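Fatty acid-binding protein homolog (Ascaris suum, PDB 6I8X) binds fatty acids such as vaccenic acid inside a beta-barrel, and may sequester toxic fatty acids or help maintain the lipid layer of the eggshell. Local coordinates at residues Phe13-Leu19 against Val47-Asn53; Lys58-Met64 against Lys76-Glu82; Asp129-Met133 against Arg144-Lys148. One frame throughout, in Å; residues are numbered along the deposited sequence.

How the contacts relate
Contact 1 comes first along the chain: Phe13-Leu19, at the start of the first strand, pairs with Val47-Asn53 and so closes the loop that carries the helices 25-31 and 36-43. Contact 2 follows, at the open end of the hairpin of strands 62-68 and 72-78, closing the excursion 65-75. Contact 3 pairs the two last strands, 130-137 and 140-148, round the excursion 134-143. The three loops lie in series; none nests in or crosses another. In the sheet, strand 47-53 adjoins strand 62-68, where Arg52 makes a salt bridge to Asp63, and strand 15-23 adjoins strand 140-148, joining the first strand to the last. Contacts 1 and 3 share the vaccenic acid and TAM; contacts 2 and 3 do not touch.

Contact 1: Phe13-Leu19 against Val47-Asn53; sequences FLGTFKL and VTKKFRN. With VCA (vaccenic acid), chain C; TAM (tris(hydroxyethyl)aminomethane), chain K; EDO (1,2-ethanediol), chain G.
This is an antiparallel strand pairing in the wall of the fatty-acid-binding barrel, joining the first strand (15-19 here) to strand 47-53. The axes come within 4.6 Å at 163°. Gly15 and Phe51 form a hydrogen-bonded pair (Gly15 N to Phe51 O 2.8 Å, Phe51 N to Gly15 O 2.9 Å), as do Phe17 and Lys49 (Phe17 N to Lys49 O and Lys49 N to Phe17 O, both 2.8 Å); Leu19 N reaches Val47 O at 2.8 Å. At Gly15 (phi 125°, psi -163°) a CB would jam against Leu14 O and clash with O5 of the bound TAM. As in other calycin barrels, the inward face is largely apolar: Phe17 CD2 meets Phe51 CD1 at 4.5 Å, both rings m at chi1. Lys49 is the exception, its NZ hydrogen-bonding O2 of vaccenic acid at 3.1 Å, with Asn66 and Tyr124 as further partners. On the other face, Thr16-Lys50 and Lys18-Thr48 are the non-hydrogen-bonded pairs, and the CG2 methyls of Thr16 and Thr48 touch diagonally at 3.7 Å.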
# COMPACT_ATOMS: atom_id res chain seq x y z
N PHE A 13 0.59 -11.77 4.27
CA PHE A 13 0.93 -10.38 4.03
C PHE A 13 2.14 -9.88 4.80
O PHE A 13 2.56 -8.75 4.58
CB PHE A 13 -0.30 -9.50 4.30
CG PHE A 13 -1.45 -9.82 3.38
CD1 PHE A 13 -1.39 -9.51 2.02
CD2 PHE A 13 -2.59 -10.45 3.87
CE1 PHE A 13 -2.44 -9.84 1.16
CE2 PHE A 13 -3.66 -10.76 3.01
CZ PHE A 13 -3.57 -10.46 1.66
N LEU A 14 2.71 -10.70 5.67
CA LEU A 14 3.89 -10.33 6.44
C LEU A 14 5.16 -10.60 5.67
O LEU A 14 5.28 -11.63 4.99
CB LEU A 14 3.94 -11.05 7.81
CG LEU A 14 2.88 -10.63 8.84
CD1 LEU A 14 3.07 -11.41 10.15
CD2 LEU A 14 2.93 -9.12 9.13
N GLY A 15 6.12 -9.69 5.82
CA GLY A 15 7.42 -9.83 5.20
C GLY A 15 7.85 -8.68 4.32
O GLY A 15 7.28 -7.59 4.38
N THR A 16 8.85 -8.95 3.50
CA THR A 16 9.49 -8.05 2.54
C THR A 16 9.11 -8.49 1.12
O THR A 16 9.25 -9.66 0.77
CB THR A 16 11.02 -8.06 2.72
OG1 THR A 16 11.31 -7.69 4.07
CG2 THR A 16 11.73 -7.09 1.76
N PHE A 17 8.70 -7.52 0.31
CA PHE A 17 8.27 -7.77 -1.06
C PHE A 17 8.90 -6.75 -1.99
O PHE A 17 8.77 -5.54 -1.80
CB PHE A 17 6.72 -7.72 -1.13
CG PHE A 17 5.98 -8.70 -0.23
CD1 PHE A 17 5.62 -9.96 -0.70
CD2 PHE A 17 5.59 -8.33 1.05
CE1 PHE A 17 4.86 -10.82 0.10
CE2 PHE A 17 4.86 -9.21 1.86
CZ PHE A 17 4.51 -10.45 1.38
N LYS A 18 9.61 -7.23 -2.99
CA LYS A 18 10.31 -6.37 -3.95
C LYS A 18 9.57 -6.27 -5.29
O LYS A 18 9.33 -7.29 -5.93
CB LYS A 18 11.78 -6.85 -4.14
CG LYS A 18 12.60 -6.00 -5.11
CD LYS A 18 13.95 -6.63 -5.47
CE LYS A 18 13.89 -7.63 -6.63
NZ LYS A 18 13.59 -6.98 -7.96
N LEU A 19 9.29 -5.03 -5.75
CA LEU A 19 8.67 -4.77 -7.06
C LEU A 19 9.54 -5.36 -8.20
O LEU A 19 10.72 -5.01 -8.35
CB LEU A 19 8.45 -3.26 -7.26
CG LEU A 19 7.94 -2.84 -8.67
CD1 LEU A 19 6.47 -3.30 -8.92
CD2 LEU A 19 8.10 -1.36 -8.87
N VAL A 47 10.94 -0.35 -5.77
CA VAL A 47 10.04 -0.34 -4.60
C VAL A 47 10.20 -1.65 -3.80
O VAL A 47 10.21 -2.75 -4.36
CB VAL A 47 8.54 -0.05 -4.95
CG1 VAL A 47 7.65 -0.02 -3.70
CG2 VAL A 47 8.36 1.25 -5.75
N THR A 48 10.34 -1.50 -2.50
CA THR A 48 10.40 -2.59 -1.55
C THR A 48 9.35 -2.28 -0.48
O THR A 48 9.39 -1.22 0.15
CB THR A 48 11.81 -2.75 -0.93
OG1 THR A 48 12.70 -3.21 -1.94
CG2 THR A 48 11.79 -3.75 0.20
N LYS A 49 8.41 -3.21 -0.30
CA LYS A 49 7.36 -3.08 0.70
C LYS A 49 7.66 -3.99 1.87
O LYS A 49 8.14 -5.09 1.68
CB LYS A 49 5.97 -3.39 0.10
CG LYS A 49 5.46 -2.26 -0.78
CD LYS A 49 4.05 -2.55 -1.30
CE LYS A 49 3.60 -1.51 -2.29
NZ LYS A 49 3.11 -0.29 -1.64
N LYS A 50 7.45 -3.50 3.08
CA LYS A 50 7.70 -4.29 4.29
C LYS A 50 6.50 -4.19 5.16
O LYS A 50 6.01 -3.10 5.39
CB LYS A 50 8.95 -3.83 5.04
CG LYS A 50 10.24 -4.08 4.31
CD LYS A 50 11.46 -3.70 5.19
CE LYS A 50 12.76 -4.07 4.52
NZ LYS A 50 13.93 -3.47 5.22
N PHE A 51 6.00 -5.34 5.60
CA PHE A 51 4.88 -5.46 6.53
C PHE A 51 5.37 -6.33 7.68
O PHE A 51 5.93 -7.40 7.45
CB PHE A 51 3.68 -6.14 5.86
CG PHE A 51 2.95 -5.33 4.82
CD1 PHE A 51 3.35 -5.35 3.49
CD2 PHE A 51 1.82 -4.59 5.16
CE1 PHE A 51 2.65 -4.63 2.51
CE2 PHE A 51 1.12 -3.86 4.18
CZ PHE A 51 1.52 -3.91 2.86
N ARG A 52 5.22 -5.85 8.91
CA ARG A 52 5.60 -6.62 10.08
C ARG A 52 4.65 -6.36 11.25
O ARG A 52 3.93 -5.36 11.25
CB ARG A 52 7.06 -6.35 10.47
CG ARG A 52 7.33 -4.94 10.99
CD ARG A 52 8.72 -4.83 11.55
NE ARG A 52 9.01 -3.48 12.04
CZ ARG A 52 9.57 -2.52 11.30
NH1 ARG A 52 9.90 -2.74 10.03
NH2 ARG A 52 9.80 -1.32 11.83
N ASN A 53 4.71 -7.24 12.29
CA ASN A 53 4.02 -7.05 13.57
C ASN A 53 4.73 -5.83 14.16
O ASN A 53 5.94 -5.69 13.97
CB ASN A 53 4.23 -8.26 14.49
CG ASN A 53 3.53 -9.51 14.02
OD1 ASN A 53 2.32 -9.61 14.10
ND2 ASN A 53 4.27 -10.47 13.50
O2 VCA C . 2.94 2.16 -3.54
C1 VCA C . 3.78 2.08 -4.55
O1 VCA C . 4.42 1.08 -4.80
C2 VCA C . 3.89 3.33 -5.38
C3 VCA C . 5.29 3.66 -5.88
C4 VCA C . 5.40 5.09 -6.38
C5 VCA C . 6.72 5.46 -7.03
C6 VCA C . 7.76 5.97 -6.05
C7 VCA C . 9.12 6.13 -6.69
C8 VCA C . 9.37 7.40 -7.50
C9 VCA C . 9.76 8.60 -6.66
C10 VCA C . 9.87 9.89 -7.49
C11 VCA C . 9.56 11.13 -6.71
C12 VCA C . 8.37 11.49 -6.27
C13 VCA C . 7.09 10.72 -6.45
C14 VCA C . 5.84 11.51 -6.05
C15 VCA C . 4.53 10.80 -6.38
C16 VCA C . 4.34 9.43 -5.74
C17 VCA C . 2.99 8.81 -6.03
C18 VCA C . 2.67 7.64 -5.13
C TAM K . 8.34 -13.34 8.22
C1 TAM K . 8.57 -11.86 8.74
C2 TAM K . 8.40 -13.27 6.62
C3 TAM K . 9.32 -14.50 8.75
C4 TAM K . 7.71 -11.43 9.91
C5 TAM K . 9.74 -12.79 6.09
C6 TAM K . 10.18 -14.13 9.93
N TAM K . 6.98 -13.62 8.71
O4 TAM K . 8.01 -10.10 10.27
O5 TAM K . 9.70 -12.35 4.70
O6 TAM K . 10.92 -15.25 10.36
C1 EDO G . 15.80 -2.94 -0.14
O1 EDO G . 15.53 -1.78 -0.92
C2 EDO G . 16.32 -4.13 -0.97
O2 EDO G . 15.31 -5.15 -1.11
O HOH W 1 12.14 -2.97 -7.23

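Contact 2: Lys58-Met64 against Lys76-Glu82; sequences KPDRYDM and KDWALGE
One antiparallel hydrogen-bonded pair, Tyr62-Trp78, joins the segments where the hairpin of strands 62-68 and 72-78 in the fatty-acid-binding protein barrel gives way to turns. Asp77 and Trp78 both face Tyr62, a G1 bulge: Asp77 takes the positive phi of its first position (phi 60°, psi 44°), Tyr62 N to Trp78 O is 2.7 Å and Trp78 N to Tyr62 O 2.9 Å. Type II turns span Lys58-Arg61 and Ala79-Glu82, and a water links Asp60 O (2.7 Å) to Leu80 N (3.0 Å). With chi1 p, the Trp78 indole lies face-on under Tyr62 CB, which is 3.6 Å from the centroid of its six-membered ring, a CH-pi contact; the indole also stacks on Phe98. Asp63 OD1 accepts Asp77 N at 3.0 Å, while OD2 takes Ala55 N and Arg52. The Arg61 guanidinium points several N-H donors outward in its plane, so NH1 binds Asp77 O at 3.0 Å and Glu82 OE2 at 2.9 Å while NH2 completes the salt bridge to Glu82 OE1 at 2.8 Å.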
# COMPACT_ATOMS: atom_id res chain seq x y z
N LYS A 58 2.89 -4.36 20.55
CA LYS A 58 1.44 -4.28 20.77
C LYS A 58 0.72 -5.31 19.86
O LYS A 58 0.91 -5.27 18.64
CB LYS A 58 0.91 -2.85 20.51
CG LYS A 58 1.57 -1.77 21.37
CD LYS A 58 1.17 -0.38 20.94
CE LYS A 58 1.72 0.68 21.87
NZ LYS A 58 1.32 2.05 21.45
N PRO A 59 -0.05 -6.27 20.44
CA PRO A 59 -0.75 -7.27 19.60
C PRO A 59 -1.76 -6.64 18.63
O PRO A 59 -2.41 -5.65 18.98
CB PRO A 59 -1.44 -8.18 20.62
CG PRO A 59 -1.58 -7.33 21.84
CD PRO A 59 -0.37 -6.46 21.88
N ASP A 60 -1.88 -7.23 17.41
CA ASP A 60 -2.76 -6.78 16.30
C ASP A 60 -2.46 -5.33 15.83
O ASP A 60 -3.29 -4.68 15.21
CB ASP A 60 -4.26 -6.99 16.61
CG ASP A 60 -4.73 -8.43 16.42
OD1 ASP A 60 -3.94 -9.24 15.89
OD2 ASP A 60 -5.90 -8.72 16.77
N ARG A 61 -1.23 -4.88 16.12
CA ARG A 61 -0.69 -3.62 15.62
C ARG A 61 0.47 -3.95 14.69
O ARG A 61 1.19 -4.94 14.91
CB ARG A 61 -0.34 -2.62 16.72
CG ARG A 61 -1.61 -2.12 17.36
CD ARG A 61 -1.60 -0.66 17.69
NE ARG A 61 -2.91 -0.27 18.20
CZ ARG A 61 -3.71 0.62 17.62
NH1 ARG A 61 -3.32 1.26 16.53
NH2 ARG A 61 -4.87 0.92 18.17
N TYR A 62 0.58 -3.17 13.60
CA TYR A 62 1.55 -3.42 12.54
C TYR A 62 2.36 -2.22 12.14
O TYR A 62 1.99 -1.08 12.41
CB TYR A 62 0.81 -3.96 11.30
CG TYR A 62 0.02 -5.20 11.63
CD1 TYR A 62 0.63 -6.46 11.63
CD2 TYR A 62 -1.30 -5.11 12.08
CE1 TYR A 62 -0.05 -7.59 12.05
CE2 TYR A 62 -1.99 -6.24 12.52
CZ TYR A 62 -1.36 -7.48 12.51
OH TYR A 62 -2.02 -8.61 12.89
N ASP A 63 3.46 -2.50 11.44
CA ASP A 63 4.31 -1.50 10.81
C ASP A 63 4.38 -1.82 9.33
O ASP A 63 4.41 -2.99 8.94
CB ASP A 63 5.74 -1.50 11.39
CG ASP A 63 5.84 -1.27 12.87
OD1 ASP A 63 4.95 -0.58 13.43
OD2 ASP A 63 6.81 -1.77 13.47
N MET A 64 4.41 -0.79 8.51
CA MET A 64 4.60 -0.97 7.08
C MET A 64 5.51 0.14 6.56
O MET A 64 5.44 1.29 6.99
CB MET A 64 3.30 -1.20 6.27
CG MET A 64 2.75 0.03 5.56
SD MET A 64 3.43 0.41 3.90
CE MET A 64 2.43 -0.56 2.88
N LYS A 76 3.98 3.39 11.50
CA LYS A 76 4.18 2.61 12.73
C LYS A 76 2.98 2.50 13.63
O LYS A 76 2.29 3.49 13.88
CB LYS A 76 5.38 3.15 13.54
CG LYS A 76 6.67 3.39 12.73
CD LYS A 76 7.41 2.09 12.40
CE LYS A 76 8.86 2.34 12.05
NZ LYS A 76 9.64 2.87 13.20
N ASP A 77 2.78 1.29 14.18
CA ASP A 77 1.75 0.92 15.15
C ASP A 77 0.32 1.12 14.68
O ASP A 77 -0.51 1.60 15.46
CB ASP A 77 1.98 1.65 16.50
CG ASP A 77 2.86 0.86 17.41
OD1 ASP A 77 2.45 -0.25 17.81
OD2 ASP A 77 3.98 1.31 17.68
N TRP A 78 0.02 0.73 13.45
CA TRP A 78 -1.35 0.85 12.97
C TRP A 78 -2.18 -0.45 13.19
O TRP A 78 -1.61 -1.53 13.38
CB TRP A 78 -1.42 1.34 11.52
CG TRP A 78 -0.64 0.49 10.55
CD1 TRP A 78 0.62 0.74 10.08
CD2 TRP A 78 -1.08 -0.72 9.91
NE1 TRP A 78 0.99 -0.23 9.20
CE2 TRP A 78 -0.01 -1.16 9.10
CE3 TRP A 78 -2.26 -1.48 9.95
CZ2 TRP A 78 -0.08 -2.34 8.35
CZ3 TRP A 78 -2.32 -2.67 9.25
CH2 TRP A 78 -1.25 -3.09 8.43
N ALA A 79 -3.50 -0.32 13.21
CA ALA A 79 -4.39 -1.45 13.37
C ALA A 79 -5.31 -1.52 12.16
O ALA A 79 -5.61 -0.48 11.55
CB ALA A 79 -5.22 -1.28 14.65
N LEU A 80 -5.77 -2.73 11.80
CA LEU A 80 -6.72 -2.91 10.70
C LEU A 80 -8.09 -2.26 11.06
O LEU A 80 -8.59 -2.44 12.19
CB LEU A 80 -6.86 -4.40 10.32
CG LEU A 80 -5.60 -5.05 9.67
CD1 LEU A 80 -5.70 -6.57 9.66
CD2 LEU A 80 -5.36 -4.54 8.25
N GLY A 81 -8.60 -1.43 10.15
CA GLY A 81 -9.84 -0.68 10.31
C GLY A 81 -9.70 0.62 11.09
O GLY A 81 -10.68 1.32 11.32
N GLU A 82 -8.47 0.97 11.53
CA GLU A 82 -8.25 2.20 12.29
C GLU A 82 -7.46 3.25 11.48
O GLU A 82 -6.28 3.06 11.18
CB GLU A 82 -7.59 1.88 13.63
CG GLU A 82 -7.41 3.09 14.54
CD GLU A 82 -6.38 2.85 15.62
OE1 GLU A 82 -6.76 2.31 16.68
OE2 GLU A 82 -5.20 3.19 15.40
O HOH W 2 -5.46 -5.10 13.68
O HOH W 3 5.81 -0.22 16.15

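Contact 3: Asp129-Met133 against Arg144-Lys148; sequences DYLVM and RYYKK. With VCA (vaccenic acid), chain C; TAM (tris(hydroxyethyl)aminomethane), chain K.
Most striking is how one short strand pair reaches two bound molecules: Tyr146 OH lies 2.7 Å from O1 of vaccenic acid, and Lys148 NZ donates to O5 of TAM at 3.0 Å. The supporting backbone is regular antiparallel, strands 130-133 and 144-148 approaching to 4.6 Å at 157°. Leu131 pairs with Tyr146 (Leu131 N to Tyr146 O 2.8 Å, Tyr146 N to Leu131 O 2.9 Å) and Met133 with Arg144 (Met133 N to Arg144 O 2.8 Å, Arg144 N to Met133 O 2.9 Å); Lys148 N to Asp129 O, 2.8 Å, extends the ladder. Tyr130-Lys147 and Val132-Tyr145 are the non-hydrogen-bonded pairs.

The pair forms the last hairpin of the fatty-acid-binding protein barrel, and its two faces differ. Leu131, Met133, Arg144 and Tyr146 belong to the face that meets the ligand. Apolar Leu131 and Met133, both t at chi1, fill it: Leu131 CB is 4.1 Å from Tyr146 CB, Met133 CB is 4.0 Å from Tyr146 CE1, and Met133 CE lies 3.9 Å from ligand O2. The buried charge of Arg144 is met by a salt bridge to Asp22, with NH2 3.7 Å from ligand C3. Lys49 NZ of strand 47-53 hydrogen-bonds the ligand's O2.

On the other face Tyr130, Tyr145 and Lys147, each an apolar body with a polar end, suit a partly exposed surface, while Val132 is buried against the Tyr145 ring (Val132 CG2 to Tyr145 CE2 3.8 Å). Tyr130 CD2 packs on Tyr145 CB at 4.0 Å, and Tyr130 OH, hydrogen-bonded to Glu20, lies 3.4 Å from Lys147 CD.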
# COMPACT_ATOMS: atom_id res chain seq x y z
N ASP A 129 4.43 -16.84 -4.79
CA ASP A 129 5.53 -16.05 -4.18
C ASP A 129 5.36 -14.55 -4.35
O ASP A 129 6.25 -13.80 -3.99
CB ASP A 129 6.88 -16.50 -4.75
CG ASP A 129 7.10 -17.98 -4.54
OD1 ASP A 129 7.12 -18.42 -3.36
OD2 ASP A 129 7.15 -18.71 -5.56
N TYR A 130 4.23 -14.13 -4.91
CA TYR A 130 3.96 -12.73 -5.20
C TYR A 130 2.88 -12.11 -4.38
O TYR A 130 1.87 -12.74 -4.10
CB TYR A 130 3.63 -12.53 -6.71
CG TYR A 130 4.80 -12.80 -7.62
CD1 TYR A 130 5.04 -14.08 -8.12
CD2 TYR A 130 5.71 -11.79 -7.93
CE1 TYR A 130 6.18 -14.35 -8.88
CE2 TYR A 130 6.82 -12.04 -8.74
CZ TYR A 130 7.05 -13.33 -9.21
OH TYR A 130 8.17 -13.60 -9.96
N LEU A 131 3.08 -10.84 -4.07
CA LEU A 131 2.10 -9.93 -3.51
C LEU A 131 1.71 -9.09 -4.75
O LEU A 131 2.57 -8.53 -5.41
CB LEU A 131 2.74 -9.04 -2.42
CG LEU A 131 1.82 -8.03 -1.72
CD1 LEU A 131 0.82 -8.73 -0.77
CD2 LEU A 131 2.65 -6.98 -1.00
N VAL A 132 0.44 -9.07 -5.09
CA VAL A 132 -0.11 -8.34 -6.23
C VAL A 132 -0.86 -7.12 -5.68
O VAL A 132 -1.78 -7.27 -4.88
CB VAL A 132 -1.05 -9.24 -7.08
CG1 VAL A 132 -1.52 -8.52 -8.34
CG2 VAL A 132 -0.39 -10.58 -7.43
N MET A 133 -0.45 -5.93 -6.10
CA MET A 133 -1.10 -4.69 -5.74
C MET A 133 -1.94 -4.24 -6.91
O MET A 133 -1.39 -4.02 -7.98
CB MET A 133 -0.08 -3.62 -5.37
CG MET A 133 -0.74 -2.39 -4.77
SD MET A 133 0.50 -1.10 -4.69
CE MET A 133 -0.26 0.01 -3.60
N ARG A 144 0.59 -4.57 -9.96
CA ARG A 144 2.04 -4.43 -9.70
C ARG A 144 2.39 -5.67 -8.91
O ARG A 144 1.71 -5.98 -7.93
CB ARG A 144 2.33 -3.15 -8.88
CG ARG A 144 1.83 -1.83 -9.50
CD ARG A 144 2.95 -1.07 -10.19
NE ARG A 144 3.67 -0.22 -9.25
CZ ARG A 144 4.87 0.31 -9.47
NH1 ARG A 144 5.50 0.11 -10.62
NH2 ARG A 144 5.42 1.08 -8.55
N TYR A 145 3.45 -6.38 -9.35
CA TYR A 145 3.92 -7.66 -8.81
C TYR A 145 5.18 -7.51 -7.97
O TYR A 145 6.21 -7.10 -8.48
CB TYR A 145 4.08 -8.70 -9.96
CG TYR A 145 2.78 -8.92 -10.72
CD1 TYR A 145 2.39 -8.06 -11.74
CD2 TYR A 145 1.90 -9.94 -10.35
CE1 TYR A 145 1.17 -8.21 -12.39
CE2 TYR A 145 0.68 -10.11 -11.01
CZ TYR A 145 0.32 -9.25 -12.03
OH TYR A 145 -0.87 -9.41 -12.68
N TYR A 146 5.09 -7.86 -6.67
CA TYR A 146 6.16 -7.79 -5.66
C TYR A 146 6.51 -9.18 -5.20
O TYR A 146 5.67 -9.91 -4.66
CB TYR A 146 5.71 -6.96 -4.43
CG TYR A 146 5.39 -5.52 -4.71
CD1 TYR A 146 4.18 -5.15 -5.29
CD2 TYR A 146 6.27 -4.50 -4.34
CE1 TYR A 146 3.88 -3.82 -5.56
CE2 TYR A 146 5.96 -3.16 -4.56
CZ TYR A 146 4.77 -2.83 -5.20
OH TYR A 146 4.46 -1.52 -5.45
N LYS A 147 7.74 -9.57 -5.47
CA LYS A 147 8.28 -10.88 -5.18
C LYS A 147 8.64 -10.94 -3.71
O LYS A 147 9.36 -10.07 -3.23
CB LYS A 147 9.50 -11.14 -6.09
CG LYS A 147 10.18 -12.49 -5.94
CD LYS A 147 9.60 -13.55 -6.85
CE LYS A 147 10.45 -14.80 -6.94
NZ LYS A 147 10.25 -15.68 -5.78
N LYS A 148 8.09 -11.93 -2.99
CA LYS A 148 8.39 -12.19 -1.59
C LYS A 148 9.90 -12.54 -1.48
O LYS A 148 10.43 -13.36 -2.25
CB LYS A 148 7.49 -13.33 -1.06
CG LYS A 148 7.80 -13.89 0.32
CD LYS A 148 7.66 -12.88 1.40
CE LYS A 148 6.79 -13.38 2.52
NZ LYS A 148 7.55 -14.08 3.58
O2 VCA C . 2.94 2.16 -3.54
C1 VCA C . 3.78 2.08 -4.55
O1 VCA C . 4.42 1.08 -4.80
C2 VCA C . 3.89 3.33 -5.38
C3 VCA C . 5.29 3.66 -5.88
C4 VCA C . 5.40 5.09 -6.38
C5 VCA C . 6.72 5.46 -7.03
C6 VCA C . 7.76 5.97 -6.05
C7 VCA C . 9.12 6.13 -6.69
C8 VCA C . 9.37 7.40 -7.50
C9 VCA C . 9.76 8.60 -6.66
C10 VCA C . 9.87 9.89 -7.49
C11 VCA C . 9.56 11.13 -6.71
C12 VCA C . 8.37 11.49 -6.27
C13 VCA C . 7.09 10.72 -6.45
C14 VCA C . 5.84 11.51 -6.05
C15 VCA C . 4.53 10.80 -6.38
C16 VCA C . 4.34 9.43 -5.74
C17 VCA C . 2.99 8.81 -6.03
C18 VCA C . 2.67 7.64 -5.13
C TAM K . 8.34 -13.34 8.22
C1 TAM K . 8.57 -11.86 8.74
C2 TAM K . 8.40 -13.27 6.62
C3 TAM K . 9.32 -14.50 8.75
C4 TAM K . 7.71 -11.43 9.91
C5 TAM K . 9.74 -12.79 6.09
C6 TAM K . 10.18 -14.13 9.93
N TAM K . 6.98 -13.62 8.71
O4 TAM K . 8.01 -10.10 10.27
O5 TAM K . 9.70 -12.35 4.70
O6 TAM K . 10.92 -15.25 10.36